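Local coordinates for lasso peptide isopeptidase AtxE2 (Asticcacaulis excentricus, PDB 5TXE), which hydrolyses the isopeptide bond of the lasso peptides astexin-2 and astexin-3, opening these threaded substrates into linear peptides, at residues 590-598 and 616-626. The protein carries 1 engineered substitution. Numbering follows the deposited sequence.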
loop_
_atom_site.group_PDB
_atom_site.type_symbol
_atom_site.label_atom_id
_atom_site.label_comp_id
_atom_site.label_asym_id
_atom_site.label_seq_id
_atom_site.Cartn_x
_atom_site.Cartn_y
_atom_site.Cartn_z
ATOM N N SER A 590 25.201 1.122 5.785
ATOM C CA SER A 590 25.674 -0.210 5.465
ATOM C C SER A 590 25.962 -0.992 6.724
ATOM O O SER A 590 26.731 -0.537 7.585
ATOM C CB SER A 590 26.909 -0.192 4.588
ATOM O OG SER A 590 27.578 -1.439 4.714
ATOM N N PHE A 591 25.340 -2.167 6.831
ATOM C CA PHE A 591 25.664 -3.070 7.931
ATOM C C PHE A 591 27.016 -3.766 7.772
ATOM O O PHE A 591 27.616 -4.197 8.762
ATOM C CB PHE A 591 24.569 -4.122 8.142
ATOM C CG PHE A 591 23.307 -3.590 8.759
ATOM C CD1 PHE A 591 23.208 -2.303 9.241
ATOM C CD2 PHE A 591 22.216 -4.406 8.862
ATOM C CE1 PHE A 591 22.033 -1.866 9.841
ATOM C CE2 PHE A 591 21.032 -3.969 9.414
ATOM C CZ PHE A 591 20.934 -2.703 9.913
ATOM N N VAL A 592 27.522 -3.866 6.562
ATOM C CA VAL A 592 28.874 -4.406 6.398
ATOM C C VAL A 592 29.896 -3.412 7.019
ATOM O O VAL A 592 30.699 -3.791 7.846
ATOM C CB VAL A 592 29.211 -4.664 4.894
ATOM C CG1 VAL A 592 30.665 -5.156 4.691
ATOM C CG2 VAL A 592 28.264 -5.697 4.344
ATOM N N VAL A 593 29.822 -2.145 6.629
ATOM C CA VAL A 593 30.690 -1.097 7.200
ATOM C C VAL A 593 30.554 -1.007 8.719
ATOM O O VAL A 593 31.563 -0.970 9.411
ATOM C CB VAL A 593 30.385 0.257 6.544
ATOM C CG1 VAL A 593 31.107 1.417 7.233
ATOM C CG2 VAL A 593 30.725 0.197 5.058
ATOM N N ASN A 594 29.330 -1.044 9.250
ATOM C CA ASN A 594 29.086 -0.764 10.655
ATOM C C ASN A 594 28.787 -1.958 11.516
ATOM O O ASN A 594 28.453 -1.807 12.684
ATOM C CB ASN A 594 27.906 0.195 10.744
ATOM C CG ASN A 594 28.228 1.547 10.121
ATOM O OD1 ASN A 594 29.061 2.261 10.666
ATOM N ND2 ASN A 594 27.601 1.893 8.980
ATOM N N ALA A 595 28.998 -3.165 11.002
ATOM C CA ALA A 595 28.667 -4.369 11.776
ATOM C C ALA A 595 29.196 -4.384 13.196
ATOM O O ALA A 595 28.510 -4.790 14.135
ATOM C CB ALA A 595 29.191 -5.617 11.082
ATOM N N SER A 596 30.438 -3.993 13.372
ATOM C CA SER A 596 31.071 -4.143 14.692
ATOM C C SER A 596 30.511 -3.172 15.743
ATOM O O SER A 596 30.696 -3.395 16.917
ATOM C CB SER A 596 32.601 -4.061 14.553
ATOM O OG SER A 596 32.897 -2.799 13.944
ATOM N N ARG A 597 29.762 -2.150 15.354
ATOM C CA ARG A 597 29.107 -1.285 16.378
ATOM C C ARG A 597 27.583 -1.391 16.429
ATOM O O ARG A 597 26.905 -0.550 16.930
ATOM C CB ARG A 597 29.491 0.177 16.158
ATOM C CG ARG A 597 29.037 0.813 14.865
ATOM C CD ARG A 597 29.857 2.078 14.766
ATOM N NE ARG A 597 29.653 2.911 13.596
ATOM C CZ ARG A 597 28.758 3.886 13.526
ATOM N NH1 ARG A 597 27.902 4.043 14.516
ATOM N NH2 ARG A 597 28.671 4.648 12.442
ATOM N N LEU A 598 27.048 -2.462 15.899
ATOM C CA LEU A 598 25.632 -2.579 15.806
ATOM C C LEU A 598 25.178 -3.556 16.885
ATOM O O LEU A 598 25.071 -4.789 16.665
ATOM C CB LEU A 598 25.296 -3.053 14.411
ATOM C CG LEU A 598 24.025 -2.470 13.852
ATOM C CD1 LEU A 598 24.343 -2.007 12.444
ATOM C CD2 LEU A 598 22.890 -3.504 13.957
ATOM N N PRO A 616 25.541 -10.211 2.745
ATOM C CA PRO A 616 26.832 -9.664 3.241
ATOM C C PRO A 616 26.712 -9.009 4.625
ATOM O O PRO A 616 27.477 -9.302 5.527
ATOM C CB PRO A 616 27.210 -8.615 2.167
ATOM C CG PRO A 616 26.551 -9.153 0.942
ATOM C CD PRO A 616 25.258 -9.770 1.383
ATOM N N GLY A 617 25.697 -8.187 4.778
ATOM C CA GLY A 617 25.396 -7.583 6.058
ATOM C C GLY A 617 25.207 -8.582 7.159
ATOM O O GLY A 617 25.815 -8.479 8.244
ATOM N N PHE A 618 24.384 -9.578 6.898
ATOM C CA PHE A 618 24.151 -10.593 7.911
ATOM C C PHE A 618 25.462 -11.272 8.321
ATOM O O PHE A 618 25.712 -11.527 9.479
ATOM C CB PHE A 618 23.127 -11.611 7.406
ATOM C CG PHE A 618 22.884 -12.741 8.357
ATOM C CD1 PHE A 618 21.998 -12.610 9.396
ATOM C CD2 PHE A 618 23.584 -13.916 8.236
ATOM C CE1 PHE A 618 21.779 -13.633 10.270
ATOM C CE2 PHE A 618 23.378 -14.952 9.119
ATOM C CZ PHE A 618 22.450 -14.814 10.122
ATOM N N THR A 619 26.288 -11.593 7.347
ATOM C CA THR A 619 27.503 -12.362 7.610
ATOM C C THR A 619 28.492 -11.522 8.404
ATOM O O THR A 619 29.152 -12.038 9.303
ATOM C CB THR A 619 28.103 -12.818 6.295
ATOM O OG1 THR A 619 27.121 -13.598 5.556
ATOM C CG2 THR A 619 29.344 -13.608 6.511
ATOM N N ALA A 620 28.561 -10.216 8.124
ATOM C CA ALA A 620 29.468 -9.327 8.884
ATOM C C ALA A 620 29.001 -9.211 10.318
ATOM O O ALA A 620 29.797 -9.292 11.242
ATOM C CB ALA A 620 29.569 -7.976 8.227
ATOM N N LEU A 621 27.694 -9.114 10.504
ATOM C CA LEU A 621 27.134 -9.082 11.832
ATOM C C LEU A 621 27.379 -10.333 12.608
ATOM O O LEU A 621 27.748 -10.249 13.812
ATOM C CB LEU A 621 25.639 -8.819 11.790
ATOM C CG LEU A 621 25.278 -7.381 11.352
ATOM C CD1 LEU A 621 23.792 -7.291 11.041
ATOM C CD2 LEU A 621 25.597 -6.331 12.433
ATOM N N GLN A 622 27.176 -11.510 11.992
ATOM C CA GLN A 622 27.468 -12.773 12.700
ATOM C C GLN A 622 28.935 -12.873 13.038
ATOM O O GLN A 622 29.320 -13.238 14.144
ATOM C CB GLN A 622 27.112 -14.017 11.921
ATOM C CG GLN A 622 25.646 -14.303 11.900
ATOM C CD GLN A 622 25.331 -15.791 11.631
ATOM O OE1 GLN A 622 25.982 -16.449 10.828
ATOM N NE2 GLN A 622 24.324 -16.314 12.329
ATOM N N GLN A 623 29.772 -12.565 12.094
ATOM C CA GLN A 623 31.197 -12.591 12.326
ATOM C C GLN A 623 31.597 -11.642 13.474
ATOM O O GLN A 623 32.518 -11.934 14.227
ATOM C CB GLN A 623 31.852 -12.165 11.053
ATOM C CG GLN A 623 33.373 -12.025 11.099
ATOM C CD GLN A 623 34.067 -13.092 10.257
ATOM O OE1 GLN A 623 33.446 -14.078 9.818
ATOM N NE2 GLN A 623 35.363 -12.902 10.039
ATOM N N ALA A 624 30.925 -10.514 13.605
ATOM C CA ALA A 624 31.224 -9.589 14.698
ATOM C C ALA A 624 30.448 -9.985 15.940
ATOM O O ALA A 624 30.402 -9.234 16.872
ATOM C CB ALA A 624 30.898 -8.180 14.286
ATOM N N ARG A 625 29.797 -11.151 15.945
ATOM C CA ARG A 625 29.097 -11.649 17.122
ATOM C C ARG A 625 27.957 -10.705 17.631
ATOM O O ARG A 625 27.740 -10.515 18.799
ATOM C CB ARG A 625 30.121 -11.955 18.216
ATOM C CG ARG A 625 31.213 -12.960 17.783
ATOM C CD ARG A 625 32.288 -13.236 18.835
ATOM N NE ARG A 625 31.667 -13.480 20.147
ATOM C CZ ARG A 625 31.207 -14.656 20.611
ATOM N NH1 ARG A 625 31.322 -15.791 19.906
ATOM N NH2 ARG A 625 30.622 -14.704 21.817
ATOM N N LYS A 626 27.167 -10.198 16.723
ATOM C CA LYS A 626 26.031 -9.400 17.066
ATOM C C LYS A 626 24.781 -10.245 17.112
ATOM O O LYS A 626 24.689 -11.280 16.434
ATOM C CB LYS A 626 25.902 -8.256 16.037
ATOM C CG LYS A 626 27.198 -7.462 15.937
ATOM C CD LYS A 626 27.616 -6.905 17.323
ATOM C CE LYS A 626 28.915 -6.130 17.262
ATOM N NZ LYS A 626 29.316 -5.521 18.567
#
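Ala-595 packs closely against helix 615-623: its CB sits 3.7 Å from CB of Ala-620, and the methyl CD2 of Leu-621 packs against its backbone, 3.7 Å from Ala-595 CA. The absence of a side chain at Gly-617 goes with the close approach of its CA to that of Val-592, 4.7 Å, and Val-592 lays CG2 over the start of the segment 616-626, 3.6 Å from Gly-617 N. Leu-621 works with both branches. With CG anti to its carbonyl carbon (chi1 -70°), it sends CD1 obliquely to Phe-591 CD2, while CD2 also meets Leu-598 CB at 3.8 Å. This inner side continues into the fold: Phe-591 meets the ring of His-534 and, like Leu-598, touches Ile-538 of helix 528-539, and Leu-621 rests on Val-628 of strand 628-633.

The solvent side is looser: there exposed Ser-596 meets Ala-624 CB through its CA, at 4.1 Å. Beyond the Schellman turn at Arg-625, Lys-626 lies at a partly exposed end yet packs closely; it bends at chi2 (-57°) and runs its methylenes past the carbonyl oxygens of Ala-595 and Leu-598. Its NZ then donates to Ser-596 O at 3.0 Å from well above the carbonyl plane, and forms a salt bridge with Asp-599. A leucine in its place would probably leave Asp-599 without its positive partner and Ser-596 O without this donor.

In this alpha/beta-hydrolase domain of the prolyl oligopeptidase family, the contact thus joins the chain leading into strand 602-607 to the helix preceding edge strand 628-633: apolar contacts make up most of the seam, and at the C-terminal ends of the segments Lys-626 adds a hydrogen bond and a salt bridge.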